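Local coordinates for eukaryotic peptide chain release factor GTP-binding subunit (Schizosaccharomyces pombe, PDB 1R5B), which is a GTP-binding translation release factor, eRF3, in which a P-loop domain of the elongation factor Tu kind is joined to two beta domains, at residues Asn189-Glu193 with Pro194-Trp198; Met75-Ile78 with Glu79-Lys83; Ser327-Ile330 with Cys331-Val335; Tyr220-Lys223 with Thr224-Tyr228. All coordinates share one frame; numbering follows the deposited sequence.

Contact 1 (Asn189-Glu193 with Pro194-Trp198)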
loop_
_atom_site.group_PDB
_atom_site.type_symbol
_atom_site.label_atom_id
_atom_site.label_comp_id
_atom_site.label_asym_id
_atom_site.label_seq_id
_atom_site.Cartn_x
_atom_site.Cartn_y
_atom_site.Cartn_z
ATOM N N ASN A 189 15.454 -14.815 -12.739
ATOM C CA ASN A 189 15.986 -13.963 -13.806
ATOM C C ASN A 189 16.684 -14.776 -14.904
ATOM O O ASN A 189 16.902 -15.972 -14.749
ATOM C CB ASN A 189 16.956 -12.958 -13.179
ATOM C CG ASN A 189 17.328 -11.813 -14.114
ATOM O OD1 ASN A 189 18.420 -11.252 -14.018
ATOM N ND2 ASN A 189 16.421 -11.454 -15.002
ATOM N N LYS A 190 17.011 -14.115 -16.013
ATOM C CA LYS A 190 17.734 -14.714 -17.138
ATOM C C LYS A 190 16.958 -15.819 -17.853
ATOM O O LYS A 190 17.551 -16.759 -18.376
ATOM C CB LYS A 190 19.112 -15.231 -16.703
ATOM C CG LYS A 190 19.914 -14.259 -15.845
ATOM C CD LYS A 190 21.372 -14.690 -15.783
ATOM C CE LYS A 190 22.291 -13.613 -15.237
ATOM N NZ LYS A 190 23.507 -14.232 -14.629
ATOM N N MET A 191 15.638 -15.688 -17.909
ATOM C CA MET A 191 14.798 -16.682 -18.574
ATOM C C MET A 191 15.043 -16.739 -20.098
ATOM O O MET A 191 14.754 -17.748 -20.733
ATOM C CB MET A 191 13.314 -16.413 -18.277
ATOM C CG MET A 191 12.907 -16.593 -16.807
ATOM S SD MET A 191 13.078 -18.265 -16.135
ATOM C CE MET A 191 12.140 -19.188 -17.175
ATOM N N ASP A 192 15.586 -15.658 -20.657
ATOM C CA ASP A 192 15.847 -15.518 -22.086
ATOM C C ASP A 192 17.116 -16.239 -22.567
ATOM O O ASP A 192 17.264 -16.518 -23.763
ATOM C CB ASP A 192 15.978 -14.022 -22.423
ATOM C CG ASP A 192 17.313 -13.417 -21.947
ATOM O OD1 ASP A 192 17.507 -13.242 -20.722
ATOM O OD2 ASP A 192 18.233 -13.092 -22.734
ATOM N N GLU A 193 18.031 -16.518 -21.640
ATOM C CA GLU A 193 19.372 -17.015 -21.972
ATOM C C GLU A 193 19.377 -18.367 -22.707
ATOM O O GLU A 193 18.405 -19.094 -22.665
ATOM C CB GLU A 193 20.216 -17.110 -20.694
ATOM C CG GLU A 193 20.859 -15.791 -20.278
ATOM C CD GLU A 193 22.132 -15.976 -19.461
ATOM O OE1 GLU A 193 22.570 -17.130 -19.253
ATOM O OE2 GLU A 193 22.706 -14.954 -19.025
ATOM N N PRO A 194 20.460 -18.689 -23.405
ATOM C CA PRO A 194 20.577 -19.974 -24.121
ATOM C C PRO A 194 20.147 -21.245 -23.348
ATOM O O PRO A 194 19.431 -22.086 -23.896
ATOM C CB PRO A 194 22.073 -20.043 -24.442
ATOM C CG PRO A 194 22.491 -18.611 -24.574
ATOM C CD PRO A 194 21.643 -17.831 -23.614
ATOM N N SER A 195 20.580 -21.372 -22.098
ATOM C CA SER A 195 20.364 -22.588 -21.305
ATOM C C SER A 195 18.934 -22.694 -20.774
ATOM O O SER A 195 18.451 -23.785 -20.453
ATOM C CB SER A 195 21.332 -22.601 -20.129
ATOM O OG SER A 195 21.110 -21.477 -19.297
ATOM N N VAL A 196 18.289 -21.540 -20.653
ATOM C CA VAL A 196 16.877 -21.429 -20.317
ATOM C C VAL A 196 16.210 -20.751 -21.487
ATOM O O VAL A 196 16.603 -19.640 -21.853
ATOM C CB VAL A 196 16.676 -20.486 -19.121
ATOM C CG1 VAL A 196 15.286 -20.677 -18.501
ATOM C CG2 VAL A 196 17.785 -20.664 -18.104
ATOM N N GLN A 197 15.203 -21.358 -22.095
ATOM C CA GLN A 197 14.543 -20.657 -23.206
ATOM C C GLN A 197 13.074 -20.477 -22.898
ATOM O O GLN A 197 12.198 -20.918 -23.641
ATOM C CB GLN A 197 14.811 -21.372 -24.519
ATOM C CG GLN A 197 16.271 -21.221 -24.921
ATOM C CD GLN A 197 16.572 -21.756 -26.304
ATOM O OE1 GLN A 197 17.279 -22.747 -26.432
ATOM N NE2 GLN A 197 16.041 -21.103 -27.333
ATOM N N TRP A 198 12.843 -19.809 -21.771
ATOM C CA TRP A 198 11.534 -19.713 -21.148
ATOM C C TRP A 198 10.952 -21.111 -20.948
ATOM O O TRP A 198 9.750 -21.327 -21.061
ATOM C CB TRP A 198 10.602 -18.798 -21.959
ATOM C CG TRP A 198 11.001 -17.349 -21.875
ATOM C CD1 TRP A 198 11.811 -16.662 -22.745
ATOM C CD2 TRP A 198 10.625 -16.413 -20.862
ATOM N NE1 TRP A 198 11.957 -15.360 -22.327
ATOM C CE2 TRP A 198 11.239 -15.181 -21.174
ATOM C CE3 TRP A 198 9.830 -16.489 -19.712
ATOM C CZ2 TRP A 198 11.079 -14.044 -20.388
ATOM C CZ3 TRP A 198 9.675 -15.355 -18.928
ATOM C CH2 TRP A 198 10.296 -14.150 -19.270
HETATM O O HOH W 1 22.648 -19.440 -20.731
#
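Met-191 and Trp-198 make the main apolar contact. The methionine CB sits almost exactly over one face of the indole, 3.5 Å from the centroid of its six-membered ring and 4° off the normal, a CH-pi contact in which the two side chains meet at about a right angle. Beyond CB the methionine chain is folded rather than extended (chi2 -63°, chi3 -57°), which swings its methyl round to the valine: Met-191 CE lies 3.7 Å from Val-196 CG1. Pro-230 and Tyr-203, from a neighbouring strand and helix, pack on the same sulfur-containing chain.

Among the hydrogen bonds, Trp-198 N donates to Met-191 O at 3.0 Å, closing the loop across its base. Lys-190 to Glu-193 form a type I beta turn, whose Glu-193 N to Lys-190 O bond is weak. A water connects the carboxylate to the backbone further on, donating to Glu-193 OE1 at 2.7 Å and accepting from Ser-195 N at 3.1 Å.

The charged ends find partners outside the loop. Glu-193 OE2 forms a salt bridge with Arg-155, Asp-192 OD1 bonds to Ser-232 OG, and Lys-190 NZ is held by Glu-158 and by Asp-53 O. Asn-189, Lys-190 and Asp-192 match the NKXD (G4) motif of P-loop GTPases, which begins at the end of a parallel strand, here 184-189.

Contact 2 (Met75-Ile78 with Glu79-Lys83)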
loop_
_atom_site.group_PDB
_atom_site.type_symbol
_atom_site.label_atom_id
_atom_site.label_comp_id
_atom_site.label_asym_id
_atom_site.label_seq_id
_atom_site.Cartn_x
_atom_site.Cartn_y
_atom_site.Cartn_z
ATOM N N MET A 75 21.209 4.057 -17.665
ATOM C CA MET A 75 20.966 2.674 -17.344
ATOM C C MET A 75 22.170 1.804 -17.667
ATOM O O MET A 75 22.440 0.853 -16.937
ATOM C CB MET A 75 19.771 2.172 -18.140
ATOM C CG MET A 75 19.311 0.787 -17.749
ATOM S SD MET A 75 19.367 -0.300 -19.133
ATOM C CE MET A 75 17.774 -0.783 -19.270
ATOM N N GLU A 76 22.889 2.112 -18.748
ATOM C CA GLU A 76 24.077 1.353 -19.077
ATOM C C GLU A 76 25.129 1.689 -17.991
ATOM O O GLU A 76 25.930 0.793 -17.518
ATOM C CB GLU A 76 24.561 1.666 -20.530
ATOM C CG GLU A 76 23.648 1.042 -21.588
ATOM C CD GLU A 76 23.763 1.660 -22.967
ATOM O OE1 GLU A 76 23.961 2.889 -23.071
ATOM O OE2 GLU A 76 23.662 0.906 -23.956
ATOM N N LYS A 77 25.124 2.984 -17.602
ATOM C CA LYS A 77 26.148 3.549 -16.706
ATOM C C LYS A 77 26.120 2.783 -15.416
ATOM O O LYS A 77 27.138 2.578 -14.772
ATOM C CB LYS A 77 25.898 5.040 -16.440
ATOM C CG LYS A 77 27.063 5.763 -15.758
ATOM C CD LYS A 77 26.679 7.189 -15.368
ATOM C CE LYS A 77 27.723 7.828 -14.453
ATOM N NZ LYS A 77 27.981 9.274 -14.771
ATOM N N ILE A 78 24.922 2.350 -15.069
ATOM C CA ILE A 78 24.667 1.614 -13.843
ATOM C C ILE A 78 25.098 0.148 -13.949
ATOM O O ILE A 78 25.655 -0.399 -13.006
ATOM C CB ILE A 78 23.182 1.732 -13.512
ATOM C CG1 ILE A 78 22.876 3.155 -13.028
ATOM C CG2 ILE A 78 22.767 0.710 -12.466
ATOM C CD1 ILE A 78 21.423 3.510 -13.102
ATOM N N GLU A 79 24.845 -0.471 -15.101
ATOM C CA GLU A 79 25.317 -1.834 -15.393
ATOM C C GLU A 79 26.829 -2.013 -15.171
ATOM O O GLU A 79 27.251 -3.042 -14.647
ATOM C CB GLU A 79 24.991 -2.214 -16.851
ATOM C CG GLU A 79 24.110 -3.441 -17.037
ATOM C CD GLU A 79 23.547 -3.561 -18.457
ATOM O OE1 GLU A 79 24.259 -3.205 -19.448
ATOM O OE2 GLU A 79 22.388 -4.022 -18.580
ATOM N N ARG A 80 27.636 -1.029 -15.576
ATOM C CA ARG A 80 29.101 -1.160 -15.517
ATOM C C ARG A 80 29.739 -0.521 -14.278
ATOM O O ARG A 80 30.878 -0.842 -13.943
ATOM C CB ARG A 80 29.774 -0.637 -16.803
ATOM C CG ARG A 80 29.588 0.835 -17.125
ATOM C CD ARG A 80 30.383 1.286 -18.340
ATOM N NE ARG A 80 30.217 2.714 -18.612
ATOM C CZ ARG A 80 29.084 3.247 -19.126
ATOM N NH1 ARG A 80 27.963 2.481 -19.422
ATOM N NH2 ARG A 80 29.062 4.568 -19.329
ATOM N N GLU A 81 29.018 0.375 -13.608
ATOM C CA GLU A 81 29.460 0.906 -12.317
ATOM C C GLU A 81 29.195 -0.128 -11.230
ATOM O O GLU A 81 29.847 -0.112 -10.186
ATOM C CB GLU A 81 28.758 2.223 -11.965
ATOM C CG GLU A 81 29.523 3.469 -12.408
ATOM C CD GLU A 81 28.834 4.768 -12.009
ATOM O OE1 GLU A 81 29.284 5.837 -12.467
ATOM O OE2 GLU A 81 27.836 4.718 -11.242
ATOM N N ALA A 82 28.250 -1.033 -11.490
ATOM C CA ALA A 82 27.979 -2.171 -10.613
ATOM C C ALA A 82 29.061 -3.261 -10.696
ATOM O O ALA A 82 28.886 -4.345 -10.144
ATOM C CB ALA A 82 26.607 -2.766 -10.930
ATOM N N LYS A 83 30.161 -2.980 -11.398
ATOM C CA LYS A 83 31.368 -3.817 -11.357
ATOM C C LYS A 83 32.230 -3.453 -10.131
ATOM O O LYS A 83 33.257 -2.774 -10.253
ATOM C CB LYS A 83 32.175 -3.661 -12.656
ATOM C CG LYS A 83 32.912 -4.922 -13.100
ATOM C CD LYS A 83 34.299 -4.611 -13.694
ATOM C CE LYS A 83 34.224 -3.704 -14.924
ATOM N NZ LYS A 83 35.581 -3.406 -15.471
#
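Arg-80 folds its guanidinium back over Lys-77 on helix 72-81, a surface helix of the P-loop domain. In Arg-80 the first torsion places CG between the backbone N and the carbonyl carbon (chi1 62°), and the straight chain beyond carries the guanidinium over the backbone: Lys-77 CA lies over one of its faces, 3.8 Å from Arg-80 CZ. Glu-76 CB comes in at the edge of the same group, in its plane, 3.7 Å from Arg-80 NH1. A crystal neighbour also touches Arg-80, so its pose may owe something to the lattice.

Glu-81 likewise lies against the preceding turn, where it and Lys-77 cross at a slant. Lys-77 CE approaches Glu-81 OE1 at 3.2 Å, whereas Lys-77 NZ stays 4.3 Å from Glu-81 OE1, too far for a salt bridge, although the opposite charges probably still attract. On another side of the helix Met-75 packs on Asn-62 and Phe-65 of helix 56-66, and Ala-82 touches Ser-57 of the probable P-loop. The helix ends here: Ala-82 N donates to Ile-78 O at 3.1 Å, and Ala-82 CB rests 3.3 Å from Ile-78 O.

Contact 3 (Ser327-Ile330 with Cys331-Val335)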
loop_
_atom_site.group_PDB
_atom_site.type_symbol
_atom_site.label_atom_id
_atom_site.label_comp_id
_atom_site.label_asym_id
_atom_site.label_seq_id
_atom_site.Cartn_x
_atom_site.Cartn_y
_atom_site.Cartn_z
ATOM N N SER A 327 -7.840 -17.563 10.105
ATOM C CA SER A 327 -7.267 -17.341 11.428
ATOM C C SER A 327 -6.576 -15.974 11.578
ATOM O O SER A 327 -6.313 -15.542 12.693
ATOM C CB SER A 327 -6.280 -18.459 11.744
ATOM O OG SER A 327 -5.274 -18.515 10.750
ATOM N N SER A 328 -6.281 -15.298 10.470
ATOM C CA SER A 328 -5.693 -13.954 10.522
ATOM C C SER A 328 -5.823 -13.189 9.205
ATOM O O SER A 328 -6.087 -13.773 8.164
ATOM C CB SER A 328 -4.212 -14.018 10.938
ATOM O OG SER A 328 -3.383 -14.392 9.850
ATOM N N SER A 329 -5.623 -11.876 9.274
ATOM C CA SER A 329 -5.686 -11.010 8.102
ATOM C C SER A 329 -4.763 -9.822 8.262
ATOM O O SER A 329 -4.385 -9.476 9.360
ATOM C CB SER A 329 -7.111 -10.507 7.890
ATOM O OG SER A 329 -7.922 -11.532 7.362
ATOM N N ILE A 330 -4.425 -9.180 7.155
ATOM C CA ILE A 330 -3.518 -8.034 7.170
ATOM C C ILE A 330 -4.110 -6.867 6.402
ATOM O O ILE A 330 -5.146 -7.007 5.735
ATOM C CB ILE A 330 -2.163 -8.432 6.560
ATOM C CG1 ILE A 330 -2.313 -8.864 5.097
ATOM C CG2 ILE A 330 -1.525 -9.574 7.364
ATOM C CD1 ILE A 330 -1.070 -8.613 4.274
ATOM N N CYS A 331 -3.453 -5.715 6.501
ATOM C CA CYS A 331 -3.783 -4.559 5.682
ATOM C C CYS A 331 -4.033 -4.974 4.230
ATOM O O CYS A 331 -3.268 -5.766 3.645
ATOM C CB CYS A 331 -2.642 -3.538 5.734
ATOM S SG CYS A 331 -1.002 -4.286 5.466
ATOM N N GLY A 332 -5.101 -4.429 3.660
ATOM C CA GLY A 332 -5.464 -4.663 2.272
ATOM C C GLY A 332 -6.507 -5.758 2.120
ATOM O O GLY A 332 -7.014 -5.985 1.032
ATOM N N ASP A 333 -6.827 -6.442 3.208
ATOM C CA ASP A 333 -7.862 -7.461 3.194
ATOM C C ASP A 333 -9.204 -6.840 3.542
ATOM O O ASP A 333 -9.283 -5.953 4.397
ATOM C CB ASP A 333 -7.560 -8.560 4.210
ATOM C CG ASP A 333 -6.347 -9.381 3.839
ATOM O OD1 ASP A 333 -5.821 -9.245 2.715
ATOM O OD2 ASP A 333 -5.858 -10.208 4.624
ATOM N N GLN A 334 -10.246 -7.317 2.866
ATOM C CA GLN A 334 -11.624 -7.023 3.227
ATOM C C GLN A 334 -12.110 -8.163 4.094
ATOM O O GLN A 334 -12.157 -9.305 3.661
ATOM C CB GLN A 334 -12.513 -6.871 1.985
ATOM C CG GLN A 334 -13.347 -5.559 1.977
ATOM C CD GLN A 334 -12.787 -4.499 1.028
ATOM O OE1 GLN A 334 -12.026 -4.818 0.111
ATOM N NE2 GLN A 334 -13.181 -3.250 1.229
ATOM N N VAL A 335 -12.464 -7.841 5.332
ATOM C CA VAL A 335 -12.831 -8.848 6.314
ATOM C C VAL A 335 -14.190 -8.591 6.932
ATOM O O VAL A 335 -14.729 -7.493 6.852
ATOM C CB VAL A 335 -11.783 -8.930 7.441
ATOM C CG1 VAL A 335 -10.455 -9.437 6.881
ATOM C CG2 VAL A 335 -11.608 -7.573 8.141
#
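Asp-333 OD2 accepts a nearly straight hydrogen bond from Ile-330 N, 3.1 Å long with 171° at the hydrogen. It ties the aspartate back across the type II beta turn that runs from Ile-330 to Asp-333 and joins strands 325-330 and 334-340 of a beta domain. The donor approaches from above the carboxylate, 55° out of its plane. With CG beside its own backbone N (chi1 -68°), Asp-333 reaches back toward the incoming strand. The turn's own bond runs the other way, from Asp-333 N to Ile-330 O at 3.1 Å, and Ile-330 is therefore linked to the aspartate through both its N and its O.

Gly-332 takes the third position with a positive phi, as type II turns usually require: a CB there would press on the preceding carbonyl oxygen. Backbone bonds from Gly-332 and Asp-333 to Ile-293, and from Cys-331 to Gly-296, tie the turn to the Ile-293 to Gly-296 region of the same domain. The side chain of Cys-331 packs on Lys-269 and Val-270 of helix 267-270, while Ile-330 reaches Thr-264 and His-265.

On the two strands flanking the turn, Ser-329 and Val-335 point their side chains toward each other's segment and also rest on Ile-318. Ser-329 OG makes a weak hydrogen bond to Ser-328 O, and Val-335 CG1 lies alongside it, 3.3 Å from Ser-329 OG.

Contact 4 (Tyr220-Lys223 with Thr224-Tyr228)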
loop_
_atom_site.group_PDB
_atom_site.type_symbol
_atom_site.label_atom_id
_atom_site.label_comp_id
_atom_site.label_asym_id
_atom_site.label_seq_id
_atom_site.Cartn_x
_atom_site.Cartn_y
_atom_site.Cartn_z
ATOM N N TYR A 220 10.662 -19.887 5.348
ATOM C CA TYR A 220 9.617 -19.439 4.416
ATOM C C TYR A 220 8.735 -20.602 3.962
ATOM O O TYR A 220 9.229 -21.561 3.390
ATOM C CB TYR A 220 10.216 -18.753 3.185
ATOM C CG TYR A 220 10.900 -17.455 3.487
ATOM C CD1 TYR A 220 12.282 -17.367 3.537
ATOM C CD2 TYR A 220 10.159 -16.301 3.743
ATOM C CE1 TYR A 220 12.915 -16.155 3.836
ATOM C CE2 TYR A 220 10.779 -15.082 4.032
ATOM C CZ TYR A 220 12.154 -15.014 4.076
ATOM O OH TYR A 220 12.774 -13.816 4.360
ATOM N N ASN A 221 7.438 -20.511 4.253
ATOM C CA ASN A 221 6.425 -21.428 3.716
ATOM C C ASN A 221 5.993 -20.877 2.360
ATOM O O ASN A 221 5.454 -19.770 2.281
ATOM C CB ASN A 221 5.233 -21.519 4.687
ATOM C CG ASN A 221 4.040 -22.282 4.116
ATOM O OD1 ASN A 221 3.543 -23.220 4.741
ATOM N ND2 ASN A 221 3.560 -21.871 2.947
ATOM N N SER A 222 6.217 -21.636 1.295
ATOM C CA SER A 222 6.139 -21.059 -0.057
ATOM C C SER A 222 4.701 -20.803 -0.521
ATOM O O SER A 222 4.449 -19.852 -1.271
ATOM C CB SER A 222 6.905 -21.910 -1.096
ATOM O OG SER A 222 8.177 -21.352 -1.378
ATOM N N LYS A 223 3.774 -21.626 -0.052
ATOM C CA LYS A 223 2.368 -21.487 -0.414
ATOM C C LYS A 223 1.777 -20.138 0.016
ATOM O O LYS A 223 0.970 -19.571 -0.722
ATOM C CB LYS A 223 1.543 -22.644 0.170
ATOM C CG LYS A 223 0.113 -22.764 -0.409
ATOM C CD LYS A 223 -0.039 -23.944 -1.393
ATOM C CE LYS A 223 -1.504 -24.241 -1.719
ATOM N NZ LYS A 223 -1.709 -25.680 -2.091
ATOM N N THR A 224 2.205 -19.615 1.171
ATOM C CA THR A 224 1.686 -18.349 1.712
ATOM C C THR A 224 2.669 -17.165 1.762
ATOM O O THR A 224 2.237 -16.021 1.805
ATOM C CB THR A 224 1.180 -18.584 3.131
ATOM O OG1 THR A 224 2.249 -19.084 3.948
ATOM C CG2 THR A 224 0.133 -19.695 3.159
ATOM N N ASP A 225 3.974 -17.432 1.771
ATOM C CA ASP A 225 4.980 -16.422 2.107
ATOM C C ASP A 225 5.868 -16.006 0.939
ATOM O O ASP A 225 6.679 -15.122 1.094
ATOM C CB ASP A 225 5.918 -16.946 3.194
ATOM C CG ASP A 225 5.272 -17.021 4.559
ATOM O OD1 ASP A 225 4.018 -17.143 4.651
ATOM O OD2 ASP A 225 5.976 -16.951 5.601
ATOM N N VAL A 226 5.757 -16.658 -0.211
ATOM C CA VAL A 226 6.680 -16.400 -1.305
ATOM C C VAL A 226 5.913 -16.287 -2.606
ATOM O O VAL A 226 5.048 -17.100 -2.892
ATOM C CB VAL A 226 7.758 -17.509 -1.415
ATOM C CG1 VAL A 226 8.718 -17.223 -2.560
ATOM C CG2 VAL A 226 8.529 -17.644 -0.119
ATOM N N LYS A 227 6.215 -15.245 -3.367
ATOM C CA LYS A 227 5.713 -15.083 -4.729
ATOM C C LYS A 227 6.880 -15.322 -5.672
ATOM O O LYS A 227 7.903 -14.642 -5.561
ATOM C CB LYS A 227 5.168 -13.658 -4.954
ATOM C CG LYS A 227 4.553 -13.397 -6.352
ATOM C CD LYS A 227 3.427 -14.379 -6.624
ATOM C CE LYS A 227 2.513 -13.954 -7.743
ATOM N NZ LYS A 227 3.109 -14.265 -9.031
ATOM N N TYR A 228 6.730 -16.263 -6.595
ATOM C CA TYR A 228 7.743 -16.507 -7.632
ATOM C C TYR A 228 7.300 -15.863 -8.943
ATOM O O TYR A 228 6.104 -15.871 -9.277
ATOM C CB TYR A 228 7.957 -18.008 -7.833
ATOM C CG TYR A 228 8.511 -18.688 -6.611
ATOM C CD1 TYR A 228 7.666 -19.313 -5.699
ATOM C CD2 TYR A 228 9.879 -18.684 -6.348
ATOM C CE1 TYR A 228 8.171 -19.920 -4.561
ATOM C CE2 TYR A 228 10.395 -19.293 -5.209
ATOM C CZ TYR A 228 9.535 -19.904 -4.324
ATOM O OH TYR A 228 10.029 -20.511 -3.206
HETATM O O HOH W 2 1.781 -16.557 -2.051
#
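Asn-221 O takes up two backbone donors from the short helical turn that follows it: Asp-225 N at 2.8 Å, and Thr-224 N through a weak bond of 3.4 Å. The turn is only loosely bonded otherwise. Its carbonyl Lys-223 O and the strand carbonyl Val-226 O share a water that donates weakly to each.

Among the side chains, Tyr-228 OH donates to Ser-222 OG at 2.7 Å. The serine oxygen lies at the edge of the phenol ring, near its plane, and is also joined, by a weak bond, to Ser-211 OG of helix 200-218. A chi1 of 59° tucks Thr-224 OG1 back over its own backbone, from where it donates to Asp-225 OD1 at 2.7 Å; it meets that carboxylate from above, 40° out of the plane. Tyr-220 finds its polar partner elsewhere, since its OH bonds to Ile-181 O while Arg-177 makes a cation-pi contact with its ring.

The apolar part is small. Tyr-220 CB touches Val-226 CG2 at 3.9 Å, and Val-226 in turn packs on Val-186. Tyr-228 is pressed against Tyr-203, Val-207 and Leu-214 of the helix. Backbone bonds from Asp-225 and Lys-227 to Leu-184 then start the pairing of strand 226-230 with strand 184-189: here a helix-to-strand connection enters the outermost parallel strand of the alpha/beta sheet of the P-loop GTPase fold.

In the fold
Along the chain the order is contact 2, contact 1, contact 4, contact 3. The first three belong to the P-loop domain, contact 3 to the beta domain that follows. Contacts 1 and 4, with centres 23 Å apart, bracket helix 200-218, the crossover between neighbouring parallel strands 184-189 and 226-230: contact 1 leaves the first strand, contact 4 enters the second. Contact 2, on helix 72-81, lies 22 Å from contact 1 between centres. Contact 3 is closest to contact 4, 17 Å between centres, so contact 4 sits on the side of the GTPase domain nearer this beta domain, whereas the centre of contact 2 lies about 41 Å from that of contact 3, on the opposite side of the chain's centre.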